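Long-range contacts in octenoyl-coa reductase/carboxylase (Streptomyces sp., PDB 4A0S), which binds NADP and an eight-carbon acyl-CoA and probably couples reduction of 2-octenoyl-CoA to its carboxylation, supplying an unusual polyketide extender unit: residues Ile16-Val21 with Val120-Thr124; Ala189-Glu194 with Gln418-Asp424; Leu390-Ala396 with Val409-Cys413. All blocks are in the same frame, centred on the assembly; numbering follows the deposited sequence.

Contact 1. Residues Ile16-Val21 with Val120-Thr124; sequences IEAAPV and VVVRT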
ATOM      1  N   ILE A  16      -3.547   2.309 -46.607  1.00 34.54           N
ATOM      2  CA  ILE A  16      -4.250   1.353 -45.769  1.00 32.60           C
ATOM      3  C   ILE A  16      -5.716   1.751 -45.589  1.00 32.44           C
ATOM      4  O   ILE A  16      -6.607   0.906 -45.717  1.00 31.25           O
ATOM      5  CB  ILE A  16      -3.523   1.126 -44.427  1.00 32.00           C
ATOM      6  CG1 ILE A  16      -2.199   0.393 -44.690  1.00 31.26           C
ATOM      7  CG2 ILE A  16      -4.395   0.314 -43.467  1.00 29.29           C
ATOM      8  CD1 ILE A  16      -1.296   0.239 -43.475  1.00 30.75           C
ATOM      9  N   GLU A  17      -5.965   3.034 -45.330  1.00 33.79           N
ATOM     10  CA  GLU A  17      -7.345   3.542 -45.212  1.00 34.47           C
ATOM     11  C   GLU A  17      -8.111   3.453 -46.523  1.00 35.07           C
ATOM     12  O   GLU A  17      -9.333   3.258 -46.512  1.00 35.35           O
ATOM     13  CB  GLU A  17      -7.383   5.002 -44.772  1.00 36.36           C
ATOM     14  CG  GLU A  17      -6.637   5.336 -43.526  1.00 37.53           C
ATOM     15  CD  GLU A  17      -6.978   6.736 -43.036  1.00 41.24           C
ATOM     16  OE1 GLU A  17      -8.150   6.971 -42.664  1.00 41.48           O
ATOM     17  OE2 GLU A  17      -6.083   7.602 -43.041  1.00 43.80           O
ATOM     18  N   ALA A  18      -7.400   3.623 -47.643  1.00 35.54           N
ATOM     19  CA  ALA A  18      -8.015   3.579 -48.971  1.00 35.88           C
ATOM     20  C   ALA A  18      -8.396   2.156 -49.369  1.00 34.77           C
ATOM     21  O   ALA A  18      -9.320   1.958 -50.171  1.00 35.53           O
ATOM     22  CB  ALA A  18      -7.099   4.181 -50.013  1.00 37.22           C
ATOM     23  N   ALA A  19      -7.673   1.175 -48.823  1.00 32.74           N
ATOM     24  CA  ALA A  19      -7.944  -0.231 -49.115  1.00 31.99           C
ATOM     25  C   ALA A  19      -9.193  -0.669 -48.354  1.00 31.36           C
ATOM     26  O   ALA A  19      -9.235  -0.553 -47.128  1.00 30.92           O
ATOM     27  CB  ALA A  19      -6.756  -1.089 -48.732  1.00 30.70           C
ATOM     28  N   PRO A  20     -10.217  -1.168 -49.070  1.00 32.00           N
ATOM     29  CA  PRO A  20     -11.465  -1.470 -48.367  1.00 31.54           C
ATOM     30  C   PRO A  20     -11.313  -2.564 -47.314  1.00 29.68           C
ATOM     31  O   PRO A  20     -10.458  -3.456 -47.445  1.00 29.06           O
ATOM     32  CB  PRO A  20     -12.418  -1.924 -49.489  1.00 33.12           C
ATOM     33  CG  PRO A  20     -11.544  -2.271 -50.639  1.00 33.69           C
ATOM     34  CD  PRO A  20     -10.323  -1.404 -50.522  1.00 33.31           C
ATOM     35  N   VAL A  21     -12.138  -2.483 -46.271  1.00 28.39           N
ATOM     36  CA  VAL A  21     -12.234  -3.558 -45.294  1.00 26.48           C
ATOM     37  C   VAL A  21     -12.997  -4.700 -45.942  1.00 26.90           C
ATOM     38  O   VAL A  21     -14.058  -4.471 -46.523  1.00 27.94           O
ATOM     39  CB  VAL A  21     -12.964  -3.127 -43.990  1.00 25.87           C
ATOM     40  CG1 VAL A  21     -12.771  -4.185 -42.911  1.00 23.59           C
ATOM     41  CG2 VAL A  21     -12.470  -1.781 -43.499  1.00 25.64           C
ATOM     42  N   VAL A 120      -1.165  -4.642 -37.269  1.00 15.70           N
ATOM     43  CA  VAL A 120      -1.198  -3.341 -37.855  1.00 15.86           C
ATOM     44  C   VAL A 120      -2.605  -2.779 -37.773  1.00 15.68           C
ATOM     45  O   VAL A 120      -3.574  -3.444 -38.128  1.00 15.68           O
ATOM     46  CB  VAL A 120      -0.754  -3.402 -39.322  1.00 16.73           C
ATOM     47  CG1 VAL A 120      -0.747  -2.027 -39.898  1.00 16.93           C
ATOM     48  CG2 VAL A 120       0.618  -4.058 -39.434  1.00 16.68           C
ATOM     49  N   VAL A 121      -2.699  -1.545 -37.296  1.00 15.57           N
ATOM     50  CA  VAL A 121      -3.961  -0.852 -37.265  1.00 15.49           C
ATOM     51  C   VAL A 121      -4.409  -0.646 -38.697  1.00 15.95           C
ATOM     52  O   VAL A 121      -3.625  -0.208 -39.542  1.00 16.70           O
ATOM     53  CB  VAL A 121      -3.823   0.501 -36.550  1.00 15.39           C
ATOM     54  CG1 VAL A 121      -5.123   1.253 -36.594  1.00 15.38           C
ATOM     55  CG2 VAL A 121      -3.355   0.284 -35.106  1.00 15.01           C
ATOM     56  N   VAL A 122      -5.651  -0.990 -38.988  1.00 16.09           N
ATOM     57  CA  VAL A 122      -6.174  -0.728 -40.327  1.00 17.07           C
ATOM     58  C   VAL A 122      -7.364   0.236 -40.301  1.00 17.45           C
ATOM     59  O   VAL A 122      -7.589   0.983 -41.254  1.00 18.33           O
ATOM     60  CB  VAL A 122      -6.462  -2.033 -41.105  1.00 17.09           C
ATOM     61  CG1 VAL A 122      -5.160  -2.760 -41.399  1.00 16.86           C
ATOM     62  CG2 VAL A 122      -7.397  -2.940 -40.328  1.00 17.63           C
ATOM     63  N   ARG A 123      -8.111   0.242 -39.203  1.00 17.18           N
ATOM     64  CA  ARG A 123      -9.205   1.194 -39.032  1.00 17.51           C
ATOM     65  C   ARG A 123      -9.332   1.551 -37.571  1.00 16.89           C
ATOM     66  O   ARG A 123      -9.039   0.741 -36.706  1.00 16.63           O
ATOM     67  CB  ARG A 123     -10.539   0.610 -39.513  1.00 17.92           C
ATOM     68  CG  ARG A 123     -10.625   0.353 -41.021  1.00 19.04           C
ATOM     69  CD  ARG A 123     -10.749   1.655 -41.797  1.00 21.11           C
ATOM     70  NE  ARG A 123     -11.030   1.402 -43.212  1.00 21.53           N
ATOM     71  CZ  ARG A 123     -10.131   1.010 -44.114  1.00 21.66           C
ATOM     72  NH1 ARG A 123      -8.853   0.788 -43.784  1.00 21.03           N
ATOM     73  NH2 ARG A 123     -10.524   0.813 -45.356  1.00 20.89           N
ATOM     74  N   THR A 124      -9.783   2.766 -37.304  1.00 17.03           N
ATOM     75  CA  THR A 124     -10.072   3.179 -35.946  1.00 16.86           C
ATOM     76  C   THR A 124     -11.453   3.781 -35.927  1.00 16.99           C
ATOM     77  O   THR A 124     -11.857   4.474 -36.887  1.00 17.77           O
ATOM     78  CB  THR A 124      -9.082   4.255 -35.453  1.00 16.93           C
ATOM     79  OG1 THR A 124      -9.269   5.459 -36.210  1.00 17.69           O
ATOM     80  CG2 THR A 124      -7.642   3.791 -35.597  1.00 16.47           C
TER
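The side chain of Arg123 makes the polar part of this contact. It reaches from the end of a strand into the turn that closes helix 13-18, where backbone carbonyls point outward. Arg123 NH1 donates to Ile16 O at 3.0 Å, and Arg123 NH2 donates to Ala19 O at 2.6 Å. Both acceptors lie near the guanidinium plane. Ala19 is the first residue to leave helical angles, so the arginine binds carbonyls where the helix ends. Arg123 NH1 also donates to Val122 O at 2.8 Å, which ties the side chain back to its own strand. Glu17 O lies over one face of the guanidinium, but its 3.0 Å approach to Arg123 NH2 has a poor angle. Val21 CG2 covers the opposite face, 3.5 Å from Arg123 NE.

The apolar part centres on Ile16. Its CG2 packs on Val122 CG1 at 3.8 Å, and its CD1 meets Val120 CG1 at 4.3 Å.

Val122 and Arg123 both face Leu66, a classic beta bulge between strands 117-124 and 64-73. Helix 2-8 adds Leu3 against Ile16 and Val7 against Val120 and Val122. The contact thus lays the N-terminal helices against a sheet of the GroES-like domain.

Contact 2. Residues Ala189-Glu194 with Gln418-Asp424; sequences AHLTWE and QGLGVTD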
ATOM      1  N   ALA A 189       9.479  -2.417 -31.246  1.00 18.58           N
ATOM      2  CA  ALA A 189       9.953  -2.313 -32.632  1.00 18.91           C
ATOM      3  C   ALA A 189      10.998  -3.378 -33.050  1.00 19.44           C
ATOM      4  O   ALA A 189      11.081  -3.757 -34.219  1.00 20.29           O
ATOM      5  CB  ALA A 189      10.467  -0.907 -32.901  1.00 19.58           C
ATOM      6  N   HIS A 190      11.780  -3.860 -32.095  1.00 19.29           N
ATOM      7  CA  HIS A 190      12.876  -4.753 -32.398  1.00 19.73           C
ATOM      8  C   HIS A 190      12.415  -6.197 -32.498  1.00 19.33           C
ATOM      9  O   HIS A 190      13.222  -7.086 -32.708  1.00 19.77           O
ATOM     10  CB  HIS A 190      13.906  -4.650 -31.291  1.00 19.73           C
ATOM     11  CG  HIS A 190      13.377  -5.091 -29.963  1.00 19.68           C
ATOM     12  ND1 HIS A 190      12.564  -4.291 -29.186  1.00 18.86           N
ATOM     13  CD2 HIS A 190      13.506  -6.260 -29.296  1.00 18.99           C
ATOM     14  CE1 HIS A 190      12.241  -4.940 -28.084  1.00 18.18           C
ATOM     15  NE2 HIS A 190      12.805  -6.135 -28.121  1.00 18.37           N
ATOM     16  N   LEU A 191      11.119  -6.425 -32.317  1.00 18.87           N
ATOM     17  CA  LEU A 191      10.588  -7.769 -32.286  1.00 18.59           C
ATOM     18  C   LEU A 191       9.910  -8.115 -33.591  1.00 18.59           C
ATOM     19  O   LEU A 191       9.341  -7.252 -34.235  1.00 18.87           O
ATOM     20  CB  LEU A 191       9.561  -7.894 -31.181  1.00 17.89           C
ATOM     21  CG  LEU A 191      10.084  -7.814 -29.746  1.00 17.74           C
ATOM     22  CD1 LEU A 191       8.925  -8.027 -28.814  1.00 17.36           C
ATOM     23  CD2 LEU A 191      11.212  -8.810 -29.470  1.00 18.17           C
ATOM     24  N   THR A 192       9.928  -9.389 -33.940  1.00 18.59           N
ATOM     25  CA  THR A 192       9.159  -9.861 -35.061  1.00 18.69           C
ATOM     26  C   THR A 192       7.702  -9.897 -34.616  1.00 18.30           C
ATOM     27  O   THR A 192       7.402  -9.796 -33.418  1.00 18.15           O
ATOM     28  CB  THR A 192       9.583 -11.276 -35.477  1.00 18.98           C
ATOM     29  OG1 THR A 192       9.250 -12.188 -34.430  1.00 18.75           O
ATOM     30  CG2 THR A 192      11.074 -11.347 -35.760  1.00 19.40           C
ATOM     31  N   TRP A 193       6.794 -10.062 -35.565  1.00 18.35           N
ATOM     32  CA  TRP A 193       5.375 -10.118 -35.248  1.00 18.04           C
ATOM     33  C   TRP A 193       5.067 -11.197 -34.234  1.00 17.86           C
ATOM     34  O   TRP A 193       4.415 -10.941 -33.206  1.00 17.54           O
ATOM     35  CB  TRP A 193       4.556 -10.354 -36.502  1.00 18.21           C
ATOM     36  CG  TRP A 193       4.662  -9.270 -37.464  1.00 18.38           C
ATOM     37  CD1 TRP A 193       5.258  -9.327 -38.690  1.00 18.79           C
ATOM     38  CD2 TRP A 193       4.187  -7.924 -37.307  1.00 18.21           C
ATOM     39  NE1 TRP A 193       5.168  -8.118 -39.311  1.00 18.88           N
ATOM     40  CE2 TRP A 193       4.517  -7.233 -38.488  1.00 18.53           C
ATOM     41  CE3 TRP A 193       3.502  -7.239 -36.287  1.00 18.28           C
ATOM     42  CZ2 TRP A 193       4.178  -5.888 -38.687  1.00 18.51           C
ATOM     43  CZ3 TRP A 193       3.168  -5.907 -36.483  1.00 17.81           C
ATOM     44  CH2 TRP A 193       3.520  -5.240 -37.664  1.00 18.24           C
ATOM     45  N   GLU A 194       5.550 -12.404 -34.521  1.00 18.11           N
ATOM     46  CA  GLU A 194       5.280 -13.544 -33.675  1.00 18.05           C
ATOM     47  C   GLU A 194       5.914 -13.360 -32.285  1.00 17.92           C
ATOM     48  O   GLU A 194       5.326 -13.728 -31.264  1.00 17.83           O
ATOM     49  CB  GLU A 194       5.722 -14.850 -34.350  1.00 18.40           C
ATOM     50  CG  GLU A 194       7.199 -14.889 -34.729  1.00 20.05           C
ATOM     51  CD  GLU A 194       7.501 -14.279 -36.094  1.00 22.43           C
ATOM     52  OE1 GLU A 194       6.729 -13.431 -36.602  1.00 20.01           O
ATOM     53  OE2 GLU A 194       8.547 -14.665 -36.656  1.00 25.04           O
ATOM     54  N   GLN A 418       7.759 -16.214 -40.932  1.00 23.89           N
ATOM     55  CA  GLN A 418       8.438 -15.794 -39.727  1.00 23.61           C
ATOM     56  C   GLN A 418       9.442 -14.683 -39.985  1.00 23.62           C
ATOM     57  O   GLN A 418       9.884 -14.494 -41.114  1.00 23.81           O
ATOM     58  CB  GLN A 418       9.183 -16.977 -39.137  1.00 23.99           C
ATOM     59  CG  GLN A 418       8.331 -17.906 -38.327  1.00 25.53           C
ATOM     60  CD  GLN A 418       9.201 -18.783 -37.465  1.00 28.03           C
ATOM     61  OE1 GLN A 418       9.770 -18.331 -36.473  1.00 29.06           O
ATOM     62  NE2 GLN A 418       9.337 -20.037 -37.856  1.00 28.14           N
ATOM     63  N   GLY A 419       9.786 -13.961 -38.921  1.00 22.63           N
ATOM     64  CA  GLY A 419      10.881 -13.019 -38.936  1.00 22.58           C
ATOM     65  C   GLY A 419      10.531 -11.623 -39.399  1.00 22.49           C
ATOM     66  O   GLY A 419      11.408 -10.765 -39.481  1.00 22.79           O
ATOM     67  N   LEU A 420       9.265 -11.390 -39.727  1.00 21.92           N
ATOM     68  CA  LEU A 420       8.846 -10.109 -40.257  1.00 21.80           C
ATOM     69  C   LEU A 420       8.483  -9.145 -39.140  1.00 21.52           C
ATOM     70  O   LEU A 420       8.228  -9.559 -38.011  1.00 20.89           O
ATOM     71  CB  LEU A 420       7.645 -10.272 -41.174  1.00 21.78           C
ATOM     72  CG  LEU A 420       7.855 -11.223 -42.354  1.00 22.37           C
ATOM     73  CD1 LEU A 420       6.544 -11.459 -43.070  1.00 21.91           C
ATOM     74  CD2 LEU A 420       8.907 -10.647 -43.297  1.00 22.53           C
ATOM     75  N   GLY A 421       8.455  -7.863 -39.484  1.00 21.57           N
ATOM     76  CA  GLY A 421       7.931  -6.835 -38.601  1.00 21.42           C
ATOM     77  C   GLY A 421       8.933  -6.200 -37.668  1.00 21.54           C
ATOM     78  O   GLY A 421       8.557  -5.390 -36.827  1.00 21.36           O
ATOM     79  N   VAL A 422      10.213  -6.544 -37.814  1.00 21.94           N
ATOM     80  CA  VAL A 422      11.232  -5.848 -37.056  1.00 22.20           C
ATOM     81  C   VAL A 422      11.402  -4.508 -37.728  1.00 22.72           C
ATOM     82  O   VAL A 422      11.799  -4.437 -38.885  1.00 23.25           O
ATOM     83  CB  VAL A 422      12.559  -6.588 -37.018  1.00 22.62           C
ATOM     84  CG1 VAL A 422      13.588  -5.748 -36.252  1.00 22.70           C
ATOM     85  CG2 VAL A 422      12.374  -7.959 -36.390  1.00 21.55           C
ATOM     86  N   THR A 423      11.035  -3.454 -37.018  1.00 22.64           N
ATOM     87  CA  THR A 423      11.181  -2.109 -37.549  1.00 23.32           C
ATOM     88  C   THR A 423      12.294  -1.359 -36.816  1.00 23.47           C
ATOM     89  O   THR A 423      12.638  -0.243 -37.191  1.00 24.14           O
ATOM     90  CB  THR A 423       9.848  -1.321 -37.510  1.00 23.07           C
ATOM     91  OG1 THR A 423       9.359  -1.261 -36.163  1.00 23.19           O
ATOM     92  CG2 THR A 423       8.797  -1.968 -38.419  1.00 23.01           C
ATOM     93  N   ASP A 424      12.871  -1.981 -35.786  1.00 23.57           N
ATOM     94  CA  ASP A 424      14.111  -1.465 -35.176  1.00 23.88           C
ATOM     95  C   ASP A 424      15.163  -2.572 -35.190  1.00 24.01           C
ATOM     96  O   ASP A 424      15.478  -3.157 -34.152  1.00 23.74           O
ATOM     97  CB  ASP A 424      13.882  -0.908 -33.767  1.00 23.54           C
ATOM     98  CG  ASP A 424      15.090  -0.135 -33.226  1.00 24.45           C
ATOM     99  OD1 ASP A 424      16.173  -0.085 -33.861  1.00 26.13           O
ATOM    100  OD2 ASP A 424      14.968   0.420 -32.132  1.00 25.08           O
TER
HETATM  101  O   HOH W   1       6.814 -12.409 -39.064  1.00  2.00           O
HETATM  102  O   HOH W   2      10.613 -16.063 -35.872  1.00  7.99           O
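Gln418 opens the segment beside Glu194. One water lies between Glu194 OE2 (2.6 Å) and Gln418 OE1 (2.5 Å) and bridges them. Gly419 N then donates to Glu194 OE2 at 2.7 Å, so the buried carboxylate holds the loop directly as well. Gly419 CA also touches Thr192 CG2 at 3.6 Å. At Leu420 a second water bridges: it accepts from Leu420 N and also lies within hydrogen-bonding distance of Glu194 OE1, both at 2.7 Å. Leu420 O accepts from Trp193 N at 2.9 Å, in the first turn of helix 193-197. Leu420 CB packs on Trp193 CD1 at 3.6 Å.

Gly421 CA lies over one face of the Trp193 ring, 3.1 Å from Trp193 NE1. A beta carbon here would clash with that nitrogen, and the backbone angles also call for glycine. Val422 CG2 packs on Thr192 CG2 at 3.7 Å. Thr423 N and Asp424 N both donate to Ala189 O, at 2.8 and 3.0 Å. Asp424 is the N-cap of helix 425-431, with OD1 accepting from Leu427 N.

This is structural packing away from the annotated sites. Lys187 NZ hydrogen-bonds to both Leu191 O and Gly421 O, and Lys187 makes a cation-pi contact with Trp193. Helix 425-431 packs on His190, Thr192 and Val422, while strands 384-389 and 408-412 support Glu194 and Gln418.

Contact 3. Residues Leu390-Ala396 with Val409-Cys413; sequences LAEAAEA and VAVLC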
ATOM      1  N   LEU A 390      -1.462 -19.759 -39.022  1.00 21.56           N
ATOM      2  CA  LEU A 390      -2.869 -19.817 -38.669  1.00 21.65           C
ATOM      3  C   LEU A 390      -3.501 -21.129 -39.154  1.00 22.21           C
ATOM      4  O   LEU A 390      -4.304 -21.726 -38.436  1.00 22.07           O
ATOM      5  CB  LEU A 390      -3.623 -18.593 -39.209  1.00 21.77           C
ATOM      6  CG  LEU A 390      -5.044 -18.458 -38.643  1.00 21.97           C
ATOM      7  CD1 LEU A 390      -5.082 -18.476 -37.099  1.00 22.57           C
ATOM      8  CD2 LEU A 390      -5.704 -17.231 -39.196  1.00 22.62           C
ATOM      9  N   ALA A 391      -3.123 -21.562 -40.358  1.00 22.83           N
ATOM     10  CA  ALA A 391      -3.576 -22.841 -40.934  1.00 23.53           C
ATOM     11  C   ALA A 391      -3.473 -23.979 -39.925  1.00 23.76           C
ATOM     12  O   ALA A 391      -4.310 -24.888 -39.902  1.00 23.69           O
ATOM     13  CB  ALA A 391      -2.749 -23.177 -42.163  1.00 24.11           C
ATOM     14  N   GLU A 392      -2.444 -23.915 -39.085  1.00 23.32           N
ATOM     15  CA  GLU A 392      -2.187 -24.972 -38.130  1.00 23.77           C
ATOM     16  C   GLU A 392      -2.420 -24.535 -36.699  1.00 22.94           C
ATOM     17  O   GLU A 392      -1.856 -25.119 -35.788  1.00 23.01           O
ATOM     18  CB  GLU A 392      -0.750 -25.465 -38.293  1.00 24.05           C
ATOM     19  CG  GLU A 392      -0.465 -26.015 -39.679  1.00 25.79           C
ATOM     20  CD  GLU A 392       1.027 -26.212 -39.921  1.00 28.82           C
ATOM     21  OE1 GLU A 392       1.732 -26.612 -38.968  1.00 28.84           O
ATOM     22  OE2 GLU A 392       1.489 -25.935 -41.052  1.00 30.25           O
ATOM     23  N   ALA A 393      -3.244 -23.504 -36.505  1.00 22.41           N
ATOM     24  CA  ALA A 393      -3.509 -22.974 -35.162  1.00 21.66           C
ATOM     25  C   ALA A 393      -4.173 -24.004 -34.259  1.00 21.47           C
ATOM     26  O   ALA A 393      -3.923 -24.034 -33.057  1.00 20.87           O
ATOM     27  CB  ALA A 393      -4.348 -21.704 -35.238  1.00 21.35           C
ATOM     28  N   ALA A 394      -4.997 -24.876 -34.843  1.00 21.73           N
ATOM     29  CA  ALA A 394      -5.601 -25.969 -34.062  1.00 21.81           C
ATOM     30  C   ALA A 394      -4.528 -26.870 -33.412  1.00 21.80           C
ATOM     31  O   ALA A 394      -4.609 -27.219 -32.236  1.00 21.20           O
ATOM     32  CB  ALA A 394      -6.541 -26.784 -34.930  1.00 22.25           C
ATOM     33  N   GLU A 395      -3.517 -27.214 -34.197  1.00 22.14           N
ATOM     34  CA  GLU A 395      -2.408 -28.032 -33.734  1.00 22.61           C
ATOM     35  C   GLU A 395      -1.645 -27.275 -32.679  1.00 22.24           C
ATOM     36  O   GLU A 395      -1.325 -27.821 -31.629  1.00 22.28           O
ATOM     37  CB  GLU A 395      -1.473 -28.360 -34.898  1.00 23.13           C
ATOM     38  CG  GLU A 395      -0.283 -29.232 -34.529  1.00 24.32           C
ATOM     39  CD  GLU A 395      -0.690 -30.544 -33.891  1.00 26.57           C
ATOM     40  OE1 GLU A 395      -1.788 -31.071 -34.198  1.00 27.34           O
ATOM     41  OE2 GLU A 395       0.091 -31.042 -33.061  1.00 29.70           O
ATOM     42  N   ALA A 396      -1.370 -26.004 -32.955  1.00 22.01           N
ATOM     43  CA  ALA A 396      -0.691 -25.144 -31.987  1.00 21.50           C
ATOM     44  C   ALA A 396      -1.423 -25.205 -30.661  1.00 21.10           C
ATOM     45  O   ALA A 396      -0.819 -25.402 -29.618  1.00 20.92           O
ATOM     46  CB  ALA A 396      -0.606 -23.725 -32.501  1.00 21.11           C
ATOM     47  N   VAL A 409       3.665 -20.471 -27.727  1.00 18.04           N
ATOM     48  CA  VAL A 409       3.505 -20.876 -29.101  1.00 18.26           C
ATOM     49  C   VAL A 409       2.849 -19.740 -29.844  1.00 18.11           C
ATOM     50  O   VAL A 409       1.716 -19.381 -29.566  1.00 17.95           O
ATOM     51  CB  VAL A 409       2.649 -22.131 -29.239  1.00 18.46           C
ATOM     52  CG1 VAL A 409       2.563 -22.513 -30.725  1.00 18.73           C
ATOM     53  CG2 VAL A 409       3.273 -23.262 -28.466  1.00 18.65           C
ATOM     54  N   ALA A 410       3.586 -19.169 -30.780  1.00 18.19           N
ATOM     55  CA  ALA A 410       3.075 -18.093 -31.577  1.00 18.11           C
ATOM     56  C   ALA A 410       2.277 -18.683 -32.711  1.00 18.33           C
ATOM     57  O   ALA A 410       2.515 -19.821 -33.138  1.00 18.59           O
ATOM     58  CB  ALA A 410       4.222 -17.267 -32.119  1.00 18.17           C
ATOM     59  N   VAL A 411       1.339 -17.895 -33.205  1.00 18.24           N
ATOM     60  CA  VAL A 411       0.621 -18.245 -34.411  1.00 18.48           C
ATOM     61  C   VAL A 411       0.740 -17.059 -35.343  1.00 18.84           C
ATOM     62  O   VAL A 411       0.344 -15.942 -34.997  1.00 18.27           O
ATOM     63  CB  VAL A 411      -0.873 -18.597 -34.121  1.00 18.63           C
ATOM     64  CG1 VAL A 411      -1.644 -18.854 -35.399  1.00 18.89           C
ATOM     65  CG2 VAL A 411      -0.984 -19.817 -33.206  1.00 18.47           C
ATOM     66  N   LEU A 412       1.311 -17.294 -36.515  1.00 19.32           N
ATOM     67  CA  LEU A 412       1.277 -16.292 -37.556  1.00 19.59           C
ATOM     68  C   LEU A 412      -0.158 -16.242 -38.028  1.00 19.85           C
ATOM     69  O   LEU A 412      -0.825 -17.272 -38.137  1.00 20.17           O
ATOM     70  CB  LEU A 412       2.197 -16.659 -38.722  1.00 20.16           C
ATOM     71  CG  LEU A 412       3.672 -16.840 -38.391  1.00 20.15           C
ATOM     72  CD1 LEU A 412       4.434 -17.457 -39.588  1.00 21.82           C
ATOM     73  CD2 LEU A 412       4.305 -15.536 -37.891  1.00 20.10           C
ATOM     74  N   CYS A 413      -0.651 -15.041 -38.271  1.00 19.62           N
ATOM     75  CA  CYS A 413      -1.998 -14.906 -38.753  1.00 19.87           C
ATOM     76  C   CYS A 413      -1.897 -14.384 -40.155  1.00 20.37           C
ATOM     77  O   CYS A 413      -1.797 -15.169 -41.104  1.00 20.91           O
ATOM     78  CB  CYS A 413      -2.793 -13.992 -37.833  1.00 19.48           C
ATOM     79  SG  CYS A 413      -2.926 -14.741 -36.211  1.00 19.10           S
TER
HETATM   80  O   HOH W   3      -0.568 -17.754 -41.113  1.00  2.00           O
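Small residues on a helix meet branched residues on a strand, and the fit is close. Ala393 and Ala396 lie one turn apart and present only methyl groups, so the helix can come near the sheet. Val411 is the main bump. Its CG1 enters the hollow between Leu390 and Ala393, 3.6 Å from Leu390 CA and 3.9 Å from Ala393 CB. Its other methyl, CG2, meets Ala396 CB at 4.0 Å. Ala396 points toward the strand and also touches Val409: Ala396 CB is 3.8 Å from Val409 CG1. Val409 and Val411 both point at the helix, while Ala410 between them points away.

Leu390 covers the other end. Its CD1 lies 3.9 Å from Val411 CG1 and 4.4 Å from Cys413 SG. One water joins the backbones here, accepting from Leu390 N at 3.0 Å and donating to Cys413 O at 2.9 Å.

Every touching residue is buried. The packing belongs to a beta-alpha-beta unit of strand 384-389, helix 393-401 and strand 408-412, whose two strands run parallel. Near the Val409 end is Gln405, an NADP-binding residue. Tyr388 of strand 384-389 touches both Ala396 and Val409. Ile74 and Leu173 add to the packing around Val411, and strand 64-73 pairs antiparallel with strand 408-412.

Overall arrangement
Contact 1 comes first along the chain. It closes a loop of 98 residues, from helix 13-18, near the N terminus, to strand 117-124. Contact 2 opens later and closes a much longer loop of 223 residues, which holds the six-stranded parallel nucleotide-binding sheet and returns at the C-terminal loop 418-424. Contact 3 is nested inside that loop and spans just 12 residues. None of the three cross. Contacts 1 and 3 do not touch but reach the same mixed sheet. Contact 2 touches both: Trp193 CH2 is 3.6 Å from Val120 CG2, and Glu194 CB is 3.6 Å from Ala410 CB. Together they tie both ends of the chain to this sheet.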